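Long-range contacts in citrate lyase, subunit 1 (Methanosaeta concilii, PDB 6HXI), which probably catalyses, as part of ATP citrate lyase, the ATP-driven conversion of citrate and coenzyme A to oxaloacetate and acetyl-CoA: residues I200-F205 and P212-A217; Y119-S124 and F195-I200; S283-D288 and T407-I412; G333-I338 and E372-R377. All coordinates share one frame; numbering follows the deposited sequence.

Overall arrangement
Three of the four contacts lie in sheets of two kinds, antiparallel and parallel, and the fourth joins a helix to a loop. Contacts 1 and 2 share strand 195-206, and I200 itself, within the antiparallel sheet of the ATP-grasp region; their centres lie about 10 Å apart. Contacts 3 and 4 belong to the citrate-binding region, with centres about 12 Å apart, and contact 4 is nested in the loop that contact 3 closes. The two pairs do not touch. Contacts 1, 3 and 4 are buried, contact 2 only partly so, with tyrosines and a glutamate on one face. Regular backbone ladders hold contacts 2 and 4, a corner with a cis-proline interrupts contact 1, and contact 3 depends on side-chain packing between helix and loop.

Contact 1. Residues I200-F205 and P212-A217; sequences INPFTF and PLDMVA
Strands 195-206 and 209-220 form an antiparallel β-hairpin whose ladder is interrupted at a corner, between the non-hydrogen-bonded pairs I200-M215 and F203-P212. The peptide bond before P202 is cis, and the chain turns at N201 and P202. Two successive amides converge on the P202 carbonyl here: L213 N binds P202 O at 2.8 Å, in the carbonyl plane, while the bond from D214 N is weak. N201 N reaches D214 O at 3.2 Å from above the carbonyl plane, not on a lone pair, and the bond is also bent, with 140° at the hydrogen.

On the I200 face, CG2 of I200, anti to the backbone N, lies beside P212 CB at 3.8 Å. F203 shares that face, but its ring swings away to F182 of helix 173-192. At the corner, the side chain of L213 crosses the P202 ring at about a right angle, with L213 CB 3.9 Å from P202 CD. The D214 carboxylate runs alongside the same ring, and its OD1 forms a salt bridge with K59. This hairpin belongs to the six-stranded antiparallel sheet of the ATP-grasp region. T204 OG1, hydrogen-bonded to E116 O, also touches the leucine branch, 3.3 Å from L213 CD1.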
loop_
_atom_site.group_PDB
_atom_site.type_symbol
_atom_site.label_atom_id
_atom_site.label_comp_id
_atom_site.label_asym_id
_atom_site.label_seq_id
_atom_site.Cartn_x
_atom_site.Cartn_y
_atom_site.Cartn_z
ATOM N N ILE C 200 -53.017 -44.656 -28.636
ATOM C CA ILE C 200 -53.131 -46.031 -28.186
ATOM C C ILE C 200 -54.287 -46.607 -28.996
ATOM O O ILE C 200 -55.464 -46.336 -28.719
ATOM C CB ILE C 200 -53.262 -46.225 -26.654
ATOM C CG1 ILE C 200 -52.154 -45.437 -25.901
ATOM C CG2 ILE C 200 -53.184 -47.723 -26.332
ATOM C CD1 ILE C 200 -52.465 -45.132 -24.476
ATOM N N ASN C 201 -53.908 -47.318 -30.072
ATOM C CA ASN C 201 -54.812 -47.890 -31.044
ATOM C C ASN C 201 -54.421 -49.333 -31.376
ATOM O O ASN C 201 -53.636 -49.573 -32.302
ATOM C CB ASN C 201 -54.862 -47.009 -32.310
ATOM C CG ASN C 201 -55.942 -47.377 -33.300
ATOM O OD1 ASN C 201 -57.033 -47.837 -32.941
ATOM N ND2 ASN C 201 -55.685 -47.106 -34.571
ATOM N N PRO C 202 -54.942 -50.314 -30.616
ATOM C CA PRO C 202 -55.931 -50.196 -29.536
ATOM C C PRO C 202 -55.390 -50.387 -28.098
ATOM O O PRO C 202 -54.226 -50.736 -27.890
ATOM C CB PRO C 202 -56.918 -51.316 -29.909
ATOM C CG PRO C 202 -56.044 -52.390 -30.606
ATOM C CD PRO C 202 -54.705 -51.732 -30.935
ATOM N N PHE C 203 -56.243 -50.119 -27.106
ATOM C CA PHE C 203 -55.989 -50.423 -25.706
ATOM C C PHE C 203 -57.064 -51.427 -25.253
ATOM O O PHE C 203 -58.098 -51.538 -25.909
ATOM C CB PHE C 203 -55.885 -49.176 -24.808
ATOM C CG PHE C 203 -57.130 -48.407 -24.431
ATOM C CD1 PHE C 203 -57.838 -48.719 -23.275
ATOM C CD2 PHE C 203 -57.515 -47.285 -25.154
ATOM C CE1 PHE C 203 -58.960 -47.975 -22.897
ATOM C CE2 PHE C 203 -58.638 -46.536 -24.772
ATOM C CZ PHE C 203 -59.349 -46.886 -23.644
ATOM N N THR C 204 -56.787 -52.216 -24.200
ATOM C CA THR C 204 -57.715 -53.221 -23.674
ATOM C C THR C 204 -57.649 -53.316 -22.142
ATOM O O THR C 204 -56.916 -52.572 -21.482
ATOM C CB THR C 204 -57.508 -54.605 -24.363
ATOM O OG1 THR C 204 -57.387 -54.443 -25.778
ATOM C CG2 THR C 204 -58.642 -55.593 -24.061
ATOM N N PHE C 205 -58.435 -54.261 -21.596
ATOM C CA PHE C 205 -58.555 -54.593 -20.190
ATOM C C PHE C 205 -57.965 -55.962 -19.865
ATOM O O PHE C 205 -58.106 -56.911 -20.639
ATOM C CB PHE C 205 -60.029 -54.520 -19.757
ATOM C CG PHE C 205 -60.544 -53.105 -19.681
ATOM C CD1 PHE C 205 -60.396 -52.354 -18.520
ATOM C CD2 PHE C 205 -61.168 -52.516 -20.776
ATOM C CE1 PHE C 205 -60.871 -51.045 -18.450
ATOM C CE2 PHE C 205 -61.631 -51.200 -20.710
ATOM C CZ PHE C 205 -61.477 -50.472 -19.548
ATOM N N PRO C 212 -52.068 -51.322 -22.954
ATOM C CA PRO C 212 -51.917 -50.746 -24.311
ATOM C C PRO C 212 -51.433 -51.811 -25.311
ATOM O O PRO C 212 -50.446 -52.494 -25.020
ATOM C CB PRO C 212 -50.842 -49.675 -24.106
ATOM C CG PRO C 212 -50.001 -50.198 -22.989
ATOM C CD PRO C 212 -50.892 -51.023 -22.107
ATOM N N LEU C 213 -52.082 -51.947 -26.484
ATOM C CA LEU C 213 -51.651 -52.956 -27.458
ATOM C C LEU C 213 -50.725 -52.406 -28.532
ATOM O O LEU C 213 -49.735 -53.050 -28.880
ATOM C CB LEU C 213 -52.835 -53.715 -28.077
ATOM C CG LEU C 213 -53.711 -54.548 -27.107
ATOM C CD1 LEU C 213 -54.873 -55.202 -27.844
ATOM C CD2 LEU C 213 -52.886 -55.578 -26.338
ATOM N N ASP C 214 -51.039 -51.228 -29.059
ATOM C CA ASP C 214 -50.212 -50.556 -30.062
ATOM C C ASP C 214 -50.096 -49.106 -29.668
ATOM O O ASP C 214 -51.060 -48.534 -29.156
ATOM C CB ASP C 214 -50.769 -50.726 -31.481
ATOM C CG ASP C 214 -50.584 -52.134 -32.034
ATOM O OD1 ASP C 214 -49.496 -52.421 -32.588
ATOM O OD2 ASP C 214 -51.526 -52.942 -31.921
ATOM N N MET C 215 -48.899 -48.531 -29.844
ATOM C CA MET C 215 -48.600 -47.163 -29.445
ATOM C C MET C 215 -47.778 -46.385 -30.488
ATOM O O MET C 215 -46.852 -46.920 -31.110
ATOM C CB MET C 215 -47.894 -47.164 -28.078
ATOM C CG MET C 215 -48.136 -45.919 -27.270
ATOM S SD MET C 215 -47.678 -46.143 -25.544
ATOM C CE MET C 215 -47.853 -44.487 -24.959
ATOM N N VAL C 216 -48.165 -45.125 -30.690
ATOM C CA VAL C 216 -47.538 -44.164 -31.602
ATOM C C VAL C 216 -47.404 -42.907 -30.772
ATOM O O VAL C 216 -48.376 -42.488 -30.133
ATOM C CB VAL C 216 -48.382 -43.934 -32.891
ATOM C CG1 VAL C 216 -47.914 -42.705 -33.669
ATOM C CG2 VAL C 216 -48.375 -45.176 -33.783
ATOM N N ALA C 217 -46.198 -42.342 -30.721
ATOM C CA ALA C 217 -45.973 -41.150 -29.910
ATOM C C ALA C 217 -44.959 -40.230 -30.497
ATOM O O ALA C 217 -44.029 -40.674 -31.177
ATOM C CB ALA C 217 -45.585 -41.527 -28.479
#

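Contact 2. Residues Y119-S124 and F195-I200; sequences YVAISS and FAYVEI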
loop_
_atom_site.group_PDB
_atom_site.type_symbol
_atom_site.label_atom_id
_atom_site.label_comp_id
_atom_site.label_asym_id
_atom_site.label_seq_id
_atom_site.Cartn_x
_atom_site.Cartn_y
_atom_site.Cartn_z
ATOM N N TYR C 119 -59.910 -47.058 -28.672
ATOM C CA TYR C 119 -58.918 -46.116 -29.201
ATOM C C TYR C 119 -58.873 -44.854 -28.360
ATOM O O TYR C 119 -59.926 -44.343 -27.978
ATOM C CB TYR C 119 -59.278 -45.786 -30.666
ATOM C CG TYR C 119 -58.619 -44.560 -31.259
ATOM C CD1 TYR C 119 -59.243 -43.316 -31.209
ATOM C CD2 TYR C 119 -57.405 -44.656 -31.934
ATOM C CE1 TYR C 119 -58.653 -42.187 -31.779
ATOM C CE2 TYR C 119 -56.812 -43.539 -32.522
ATOM C CZ TYR C 119 -57.442 -42.308 -32.447
ATOM O OH TYR C 119 -56.871 -41.211 -33.041
ATOM N N VAL C 120 -57.667 -44.326 -28.126
ATOM C CA VAL C 120 -57.433 -43.057 -27.421
ATOM C C VAL C 120 -56.261 -42.299 -28.064
ATOM O O VAL C 120 -55.211 -42.884 -28.320
ATOM C CB VAL C 120 -57.306 -43.176 -25.866
ATOM C CG1 VAL C 120 -56.073 -43.977 -25.444
ATOM C CG2 VAL C 120 -57.310 -41.804 -25.199
ATOM N N ALA C 121 -56.446 -41.000 -28.316
ATOM C CA ALA C 121 -55.391 -40.156 -28.871
ATOM C C ALA C 121 -55.413 -38.741 -28.302
ATOM O O ALA C 121 -56.479 -38.126 -28.171
ATOM C CB ALA C 121 -55.472 -40.122 -30.391
ATOM N N ILE C 122 -54.224 -38.222 -27.963
ATOM C CA ILE C 122 -54.086 -36.867 -27.455
ATOM C C ILE C 122 -53.176 -36.088 -28.395
ATOM O O ILE C 122 -52.084 -36.530 -28.734
ATOM C CB ILE C 122 -53.706 -36.730 -25.952
ATOM C CG1 ILE C 122 -54.509 -37.697 -25.051
ATOM C CG2 ILE C 122 -53.870 -35.255 -25.474
ATOM C CD1 ILE C 122 -53.926 -37.877 -23.663
ATOM N N SER C 123 -53.684 -34.950 -28.856
ATOM C CA SER C 123 -53.043 -34.019 -29.771
ATOM C C SER C 123 -53.340 -32.625 -29.246
ATOM O O SER C 123 -54.282 -32.455 -28.476
ATOM C CB SER C 123 -53.671 -34.169 -31.152
ATOM O OG SER C 123 -52.720 -33.878 -32.157
ATOM N N SER C 124 -52.586 -31.616 -29.679
ATOM C CA SER C 124 -52.870 -30.262 -29.228
ATOM C C SER C 124 -53.284 -29.330 -30.352
ATOM O O SER C 124 -52.875 -29.531 -31.496
ATOM C CB SER C 124 -51.674 -29.694 -28.489
ATOM O OG SER C 124 -51.366 -30.460 -27.339
ATOM N N PHE C 195 -45.176 -34.566 -24.339
ATOM C CA PHE C 195 -45.644 -35.190 -25.565
ATOM C C PHE C 195 -46.293 -34.155 -26.444
ATOM O O PHE C 195 -46.866 -33.188 -25.944
ATOM C CB PHE C 195 -46.666 -36.302 -25.260
ATOM C CG PHE C 195 -46.069 -37.606 -24.800
ATOM C CD1 PHE C 195 -45.805 -37.832 -23.453
ATOM C CD2 PHE C 195 -45.775 -38.610 -25.710
ATOM C CE1 PHE C 195 -45.248 -39.038 -23.029
ATOM C CE2 PHE C 195 -45.204 -39.807 -25.287
ATOM C CZ PHE C 195 -44.951 -40.016 -23.946
ATOM N N ALA C 196 -46.207 -34.360 -27.750
ATOM C CA ALA C 196 -46.838 -33.507 -28.741
ATOM C C ALA C 196 -47.993 -34.320 -29.395
ATOM O O ALA C 196 -48.899 -33.751 -29.998
ATOM C CB ALA C 196 -45.811 -33.092 -29.787
ATOM N N TYR C 197 -47.933 -35.658 -29.252
ATOM C CA TYR C 197 -48.886 -36.630 -29.773
ATOM C C TYR C 197 -48.744 -37.997 -29.088
ATOM O O TYR C 197 -47.637 -38.484 -28.885
ATOM C CB TYR C 197 -48.708 -36.790 -31.293
ATOM C CG TYR C 197 -49.722 -37.716 -31.926
ATOM C CD1 TYR C 197 -51.029 -37.300 -32.152
ATOM C CD2 TYR C 197 -49.375 -39.012 -32.298
ATOM C CE1 TYR C 197 -51.981 -38.163 -32.691
ATOM C CE2 TYR C 197 -50.315 -39.880 -32.865
ATOM C CZ TYR C 197 -51.619 -39.451 -33.059
ATOM O OH TYR C 197 -52.564 -40.287 -33.617
ATOM N N VAL C 198 -49.882 -38.622 -28.776
ATOM C CA VAL C 198 -49.975 -39.972 -28.209
ATOM C C VAL C 198 -51.178 -40.676 -28.811
ATOM O O VAL C 198 -52.247 -40.077 -28.933
ATOM C CB VAL C 198 -49.906 -40.060 -26.646
ATOM C CG1 VAL C 198 -51.145 -39.462 -25.971
ATOM C CG2 VAL C 198 -49.701 -41.490 -26.184
ATOM N N GLU C 199 -50.995 -41.930 -29.218
ATOM C CA GLU C 199 -52.062 -42.737 -29.785
ATOM C C GLU C 199 -51.957 -44.174 -29.301
ATOM O O GLU C 199 -50.936 -44.827 -29.524
ATOM C CB GLU C 199 -52.013 -42.690 -31.310
ATOM C CG GLU C 199 -53.127 -43.456 -32.003
ATOM C CD GLU C 199 -52.752 -43.881 -33.404
ATOM O OE1 GLU C 199 -52.687 -43.000 -34.293
ATOM O OE2 GLU C 199 -52.473 -45.086 -33.604
ATOM N N ILE C 200 -53.017 -44.656 -28.636
ATOM C CA ILE C 200 -53.131 -46.031 -28.186
ATOM C C ILE C 200 -54.287 -46.607 -28.996
ATOM O O ILE C 200 -55.464 -46.336 -28.719
ATOM C CB ILE C 200 -53.262 -46.225 -26.654
ATOM C CG1 ILE C 200 -52.154 -45.437 -25.901
ATOM C CG2 ILE C 200 -53.184 -47.723 -26.332
ATOM C CD1 ILE C 200 -52.465 -45.132 -24.476
#
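Strand segments 119-124 and 197-200 run antiparallel, their directions 174° apart, as neighbours in the sheet of the ATP-grasp region. The tight part is the ladder and the face beneath helix 173-192. Two hydrogen-bonded pairs, V120-I200 and I122-V198, each contribute two amide bonds; the straightest, from I200 N to V120 O, is 2.8 Å long and lies nearly along the C=O axis. Between them, A121 CA comes within 3.1 Å of V198 O, a CA-H...O contact. On the helix-facing side the aliphatic chains lie side by side. V120 and V198 both put CG1 in the crowded position between backbone N and carbonyl carbon, bringing V198 CG1 to 3.7 Å from I122 CB and V120 CG1 to 3.8 Å from I200 CB.

The other face is looser; A121 is buried there, but S123, Y197 and E199 are partly exposed. The Y119 ring crosses the E199 chain obliquely, with Y119 CE2 3.7 Å from E199 CG. S123 OG lies at the edge of the Y197 ring, 3.8 Å from Y197 CD1. A classic β-bulge, A196 and Y197 both opposite K218, interrupts strand 195-206 here. Y197 OH donates to E199 OE1 at 2.8 Å, using the anti lone pair of that oxygen. Accepting this hydrogen bond would stabilise the negative charge on E199 and so probably favours its ionised form.

Contact 3. Residues S283-D288 and T407-I412; sequences SVIYAD and THMTRI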
loop_
_atom_site.group_PDB
_atom_site.type_symbol
_atom_site.label_atom_id
_atom_site.label_comp_id
_atom_site.label_asym_id
_atom_site.label_seq_id
_atom_site.Cartn_x
_atom_site.Cartn_y
_atom_site.Cartn_z
ATOM N N SER C 283 -33.787 -20.182 -45.711
ATOM C CA SER C 283 -33.271 -21.489 -46.151
ATOM C C SER C 283 -34.310 -22.295 -46.915
ATOM O O SER C 283 -33.984 -22.993 -47.878
ATOM C CB SER C 283 -32.712 -22.281 -44.979
ATOM O OG SER C 283 -33.665 -22.386 -43.934
ATOM N N VAL C 284 -35.571 -22.163 -46.483
ATOM C CA VAL C 284 -36.756 -22.786 -47.068
ATOM C C VAL C 284 -36.947 -22.168 -48.444
ATOM O O VAL C 284 -37.141 -22.902 -49.414
ATOM C CB VAL C 284 -37.985 -22.591 -46.130
ATOM C CG1 VAL C 284 -39.288 -22.944 -46.821
ATOM C CG2 VAL C 284 -37.835 -23.404 -44.843
ATOM N N ILE C 285 -36.820 -20.825 -48.542
ATOM C CA ILE C 285 -36.975 -20.086 -49.806
ATOM C C ILE C 285 -35.893 -20.475 -50.815
ATOM O O ILE C 285 -36.217 -20.644 -51.994
ATOM C CB ILE C 285 -37.100 -18.547 -49.607
ATOM C CG1 ILE C 285 -38.343 -18.221 -48.753
ATOM C CG2 ILE C 285 -37.150 -17.803 -50.975
ATOM C CD1 ILE C 285 -38.406 -16.836 -48.193
ATOM N N TYR C 286 -34.630 -20.647 -50.360
ATOM C CA TYR C 286 -33.538 -21.078 -51.248
ATOM C C TYR C 286 -33.795 -22.481 -51.766
ATOM O O TYR C 286 -33.570 -22.724 -52.940
ATOM C CB TYR C 286 -32.175 -20.997 -50.560
ATOM C CG TYR C 286 -31.534 -19.629 -50.595
ATOM C CD1 TYR C 286 -31.869 -18.660 -49.659
ATOM C CD2 TYR C 286 -30.532 -19.330 -51.514
ATOM C CE1 TYR C 286 -31.237 -17.420 -49.642
ATOM C CE2 TYR C 286 -29.891 -18.090 -51.506
ATOM C CZ TYR C 286 -30.246 -17.140 -50.562
ATOM O OH TYR C 286 -29.621 -15.918 -50.518
ATOM N N ALA C 287 -34.319 -23.382 -50.911
ATOM C CA ALA C 287 -34.695 -24.751 -51.282
ATOM C C ALA C 287 -35.861 -24.726 -52.294
ATOM O O ALA C 287 -35.829 -25.476 -53.263
ATOM C CB ALA C 287 -35.084 -25.547 -50.043
ATOM N N ASP C 288 -36.859 -23.824 -52.090
ATOM C CA ASP C 288 -38.004 -23.642 -52.991
ATOM C C ASP C 288 -37.519 -23.280 -54.391
ATOM O O ASP C 288 -37.978 -23.884 -55.359
ATOM C CB ASP C 288 -38.985 -22.564 -52.476
ATOM C CG ASP C 288 -39.769 -22.902 -51.198
ATOM O OD1 ASP C 288 -39.602 -24.027 -50.673
ATOM O OD2 ASP C 288 -40.536 -22.026 -50.714
ATOM N N THR C 407 -28.390 -7.160 -54.514
ATOM C CA THR C 407 -28.771 -8.338 -55.290
ATOM C C THR C 407 -29.974 -8.944 -54.580
ATOM O O THR C 407 -29.995 -9.018 -53.338
ATOM C CB THR C 407 -27.599 -9.338 -55.319
ATOM O OG1 THR C 407 -26.446 -8.692 -55.846
ATOM C CG2 THR C 407 -27.901 -10.587 -56.117
ATOM N N HIS C 408 -30.965 -9.385 -55.369
ATOM C CA HIS C 408 -32.170 -10.045 -54.874
ATOM C C HIS C 408 -31.741 -11.332 -54.141
ATOM O O HIS C 408 -30.858 -12.045 -54.616
ATOM C CB HIS C 408 -33.142 -10.299 -56.046
ATOM C CG HIS C 408 -34.290 -11.202 -55.730
ATOM N ND1 HIS C 408 -35.044 -11.045 -54.574
ATOM C CD2 HIS C 408 -34.790 -12.239 -56.442
ATOM C CE1 HIS C 408 -35.957 -12.004 -54.606
ATOM N NE2 HIS C 408 -35.858 -12.736 -55.723
ATOM N N MET C 409 -32.307 -11.577 -52.962
ATOM C CA MET C 409 -31.929 -12.694 -52.074
ATOM C C MET C 409 -31.585 -14.014 -52.781
ATOM O O MET C 409 -30.492 -14.550 -52.591
ATOM C CB MET C 409 -32.985 -12.944 -50.986
ATOM C CG MET C 409 -32.492 -13.869 -49.884
ATOM S SD MET C 409 -33.740 -14.246 -48.645
ATOM C CE MET C 409 -34.653 -15.528 -49.458
ATOM N N THR C 410 -32.493 -14.503 -53.619
ATOM C CA THR C 410 -32.344 -15.803 -54.258
ATOM C C THR C 410 -31.739 -15.748 -55.683
ATOM O O THR C 410 -31.777 -16.765 -56.386
ATOM C CB THR C 410 -33.695 -16.537 -54.191
ATOM O OG1 THR C 410 -33.509 -17.882 -54.611
ATOM C CG2 THR C 410 -34.794 -15.857 -55.001
ATOM N N ARG C 411 -31.133 -14.599 -56.074
ATOM C CA ARG C 411 -30.537 -14.429 -57.398
ATOM C C ARG C 411 -29.276 -15.288 -57.620
ATOM O O ARG C 411 -28.954 -15.599 -58.769
ATOM C CB ARG C 411 -30.269 -12.948 -57.703
ATOM C CG ARG C 411 -30.473 -12.570 -59.171
ATOM C CD ARG C 411 -29.921 -11.188 -59.492
ATOM N NE ARG C 411 -30.703 -10.102 -58.882
ATOM C CZ ARG C 411 -30.280 -8.845 -58.753
ATOM N NH1 ARG C 411 -29.071 -8.497 -59.179
ATOM N NH2 ARG C 411 -31.060 -7.930 -58.192
ATOM N N ILE C 412 -28.581 -15.696 -56.526
ATOM C CA ILE C 412 -27.377 -16.539 -56.624
ATOM C C ILE C 412 -27.718 -17.990 -57.024
ATOM O O ILE C 412 -26.831 -18.719 -57.468
ATOM C CB ILE C 412 -26.446 -16.476 -55.380
ATOM C CG1 ILE C 412 -27.184 -16.849 -54.057
ATOM C CG2 ILE C 412 -25.744 -15.112 -55.290
ATOM C CD1 ILE C 412 -26.307 -17.586 -53.043
#
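The Y286 ring fits between the side chains of M409 and I412, and its hydroxyl oxygen, OH, lies 2.6 Å from M409 O. M409 CG, anti to its backbone N (chi1 -167°), packs 3.8 Å from Y286 CE1. Its thioether then bends at chi3 (81°), bringing the terminal methyl to the neighbouring helix residue, with M409 CE 3.7 Å from I285 CG2. The sulfur makes an oblique Met-aromatic contact, 5.4 Å from the ring centroid. From the other side I412 CG1 meets the ring edge, in plane, 3.9 Å from Y286 CE2.

Helix 280-292 is thereby joined to the loop between strand 400-403 and helix 412-417 in the citrate-binding region, whose family belongs to the succinyl-CoA synthetase clan. The side chain of M409 is about 8 Å from a bound citrate. Further out, the Y286 hydroxyl is hydrogen-bonded to G340 N, which helps to fix the ring. T410 OG1 is hydrogen-bonded to T289 OG1 on the same helix, and T407 O receives R376 NE.

Contact 4. Residues G333-I338 and E372-R377; sequences GKVLLI and EIYVRR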
loop_
_atom_site.group_PDB
_atom_site.type_symbol
_atom_site.label_atom_id
_atom_site.label_comp_id
_atom_site.label_asym_id
_atom_site.label_seq_id
_atom_site.Cartn_x
_atom_site.Cartn_y
_atom_site.Cartn_z
ATOM N N GLY C 333 -18.501 -30.164 -61.554
ATOM C CA GLY C 333 -18.085 -29.629 -60.267
ATOM C C GLY C 333 -19.194 -29.742 -59.245
ATOM O O GLY C 333 -20.096 -30.574 -59.378
ATOM N N LYS C 334 -19.123 -28.896 -58.219
ATOM C CA LYS C 334 -20.109 -28.787 -57.146
ATOM C C LYS C 334 -20.296 -27.312 -56.826
ATOM O O LYS C 334 -19.364 -26.534 -56.997
ATOM C CB LYS C 334 -19.679 -29.577 -55.899
ATOM C CG LYS C 334 -20.012 -31.052 -56.004
ATOM C CD LYS C 334 -19.450 -31.870 -54.871
ATOM C CE LYS C 334 -19.852 -33.315 -55.047
ATOM N NZ LYS C 334 -19.165 -34.206 -54.084
ATOM N N VAL C 335 -21.493 -26.916 -56.396
ATOM C CA VAL C 335 -21.779 -25.521 -56.046
ATOM C C VAL C 335 -22.098 -25.346 -54.543
ATOM O O VAL C 335 -22.878 -26.123 -53.984
ATOM C CB VAL C 335 -22.882 -24.939 -56.970
ATOM C CG1 VAL C 335 -23.334 -23.575 -56.494
ATOM C CG2 VAL C 335 -22.410 -24.857 -58.419
ATOM N N LEU C 336 -21.461 -24.332 -53.891
ATOM C CA LEU C 336 -21.691 -23.944 -52.488
ATOM C C LEU C 336 -22.408 -22.585 -52.433
ATOM O O LEU C 336 -21.826 -21.568 -52.808
ATOM C CB LEU C 336 -20.401 -23.925 -51.630
ATOM C CG LEU C 336 -20.542 -23.509 -50.123
ATOM C CD1 LEU C 336 -21.605 -24.357 -49.351
ATOM C CD2 LEU C 336 -19.199 -23.557 -49.406
ATOM N N LEU C 337 -23.672 -22.591 -51.956
ATOM C CA LEU C 337 -24.496 -21.389 -51.849
ATOM C C LEU C 337 -24.566 -20.886 -50.417
ATOM O O LEU C 337 -25.275 -21.453 -49.587
ATOM C CB LEU C 337 -25.903 -21.624 -52.438
ATOM C CG LEU C 337 -25.965 -22.114 -53.895
ATOM C CD1 LEU C 337 -27.341 -22.628 -54.227
ATOM C CD2 LEU C 337 -25.590 -21.013 -54.871
ATOM N N ILE C 338 -23.792 -19.835 -50.134
ATOM C CA ILE C 338 -23.713 -19.167 -48.827
ATOM C C ILE C 338 -24.632 -17.962 -48.882
ATOM O O ILE C 338 -24.215 -16.842 -49.197
ATOM C CB ILE C 338 -22.252 -18.813 -48.412
ATOM C CG1 ILE C 338 -21.268 -19.995 -48.725
ATOM C CG2 ILE C 338 -22.228 -18.384 -46.916
ATOM C CD1 ILE C 338 -19.811 -19.799 -48.387
ATOM N N GLU C 372 -17.412 -24.262 -56.712
ATOM C CA GLU C 372 -17.684 -22.850 -56.991
ATOM C C GLU C 372 -18.546 -22.300 -55.855
ATOM O O GLU C 372 -19.582 -22.887 -55.530
ATOM C CB GLU C 372 -18.392 -22.685 -58.342
ATOM C CG GLU C 372 -17.474 -22.860 -59.536
ATOM C CD GLU C 372 -18.163 -23.295 -60.813
ATOM O OE1 GLU C 372 -19.320 -22.876 -61.047
ATOM O OE2 GLU C 372 -17.531 -24.043 -61.595
ATOM N N ILE C 373 -18.093 -21.209 -55.224
ATOM C CA ILE C 373 -18.776 -20.603 -54.078
ATOM C C ILE C 373 -19.556 -19.357 -54.496
ATOM O O ILE C 373 -19.010 -18.506 -55.194
ATOM C CB ILE C 373 -17.780 -20.352 -52.900
ATOM C CG1 ILE C 373 -17.158 -21.673 -52.403
ATOM C CG2 ILE C 373 -18.430 -19.595 -51.739
ATOM C CD1 ILE C 373 -15.672 -21.657 -52.260
ATOM N N TYR C 374 -20.835 -19.266 -54.082
ATOM C CA TYR C 374 -21.728 -18.136 -54.368
ATOM C C TYR C 374 -22.274 -17.599 -53.037
ATOM O O TYR C 374 -22.860 -18.352 -52.255
ATOM C CB TYR C 374 -22.864 -18.543 -55.331
ATOM C CG TYR C 374 -22.376 -19.010 -56.685
ATOM C CD1 TYR C 374 -21.867 -20.297 -56.864
ATOM C CD2 TYR C 374 -22.435 -18.173 -57.795
ATOM C CE1 TYR C 374 -21.394 -20.725 -58.107
ATOM C CE2 TYR C 374 -21.978 -18.595 -59.046
ATOM C CZ TYR C 374 -21.463 -19.873 -59.198
ATOM O OH TYR C 374 -21.020 -20.282 -60.432
ATOM N N VAL C 375 -22.023 -16.307 -52.763
ATOM C CA VAL C 375 -22.407 -15.620 -51.529
ATOM C C VAL C 375 -23.359 -14.432 -51.774
ATOM O O VAL C 375 -23.099 -13.638 -52.667
ATOM C CB VAL C 375 -21.148 -15.147 -50.751
ATOM C CG1 VAL C 375 -21.520 -14.617 -49.361
ATOM C CG2 VAL C 375 -20.089 -16.250 -50.661
ATOM N N ARG C 376 -24.431 -14.309 -50.959
ATOM C CA ARG C 376 -25.372 -13.183 -50.931
ATOM C C ARG C 376 -25.731 -12.957 -49.462
ATOM O O ARG C 376 -26.409 -13.787 -48.862
ATOM C CB ARG C 376 -26.642 -13.407 -51.769
ATOM C CG ARG C 376 -27.513 -12.139 -51.918
ATOM C CD ARG C 376 -28.480 -11.898 -50.755
ATOM N NE ARG C 376 -29.295 -10.690 -50.933
ATOM C CZ ARG C 376 -30.275 -10.308 -50.116
ATOM N NH1 ARG C 376 -30.582 -11.035 -49.048
ATOM N NH2 ARG C 376 -30.969 -9.207 -50.373
ATOM N N ARG C 377 -25.293 -11.843 -48.894
ATOM C CA ARG C 377 -25.570 -11.567 -47.500
ATOM C C ARG C 377 -25.658 -10.088 -47.169
ATOM O O ARG C 377 -24.966 -9.266 -47.755
ATOM C CB ARG C 377 -24.525 -12.281 -46.610
ATOM C CG ARG C 377 -24.859 -12.378 -45.122
ATOM C CD ARG C 377 -26.027 -13.286 -44.785
ATOM N NE ARG C 377 -26.053 -13.561 -43.345
ATOM C CZ ARG C 377 -27.150 -13.605 -42.600
ATOM N NH1 ARG C 377 -28.342 -13.429 -43.152
ATOM N NH2 ARG C 377 -27.066 -13.868 -41.305
#
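Five backbone hydrogen bonds join strands 334-338 and 371-376 in a parallel ladder, alternating in direction from K334 O, which accepts from E372 N, to I338 O, which accepts from R376 N. The central one, from Y374 N to L336 O, is 2.8 Å and lies nearly along the C=O axis.

Apolar contacts cover both faces. On one, I338 CD1 reaches I373 CG2 at 3.6 Å and L336 CB lies 4.0 Å from I373 CG1, with helix 348-361 packing against I338 and V375. On the other, two branches meet the Y374 side chain obliquely: V335 CG1 on the ring, 3.6 Å from Y374 CD1, and L337 CD2 at its base, 3.7 Å from Y374 CB.

Among polar groups, Y374 OH donates to E372 OE1 at 3.2 Å. R376 forms a salt bridge with E184 of the alpha-subunit chain, and R377 NH1 binds a citrate anion. This α/β arrangement, a parallel sheet with a citrate-binding arginine just beyond a strand end, suits the succinyl-CoA synthetase-like fold of the citrate-binding region.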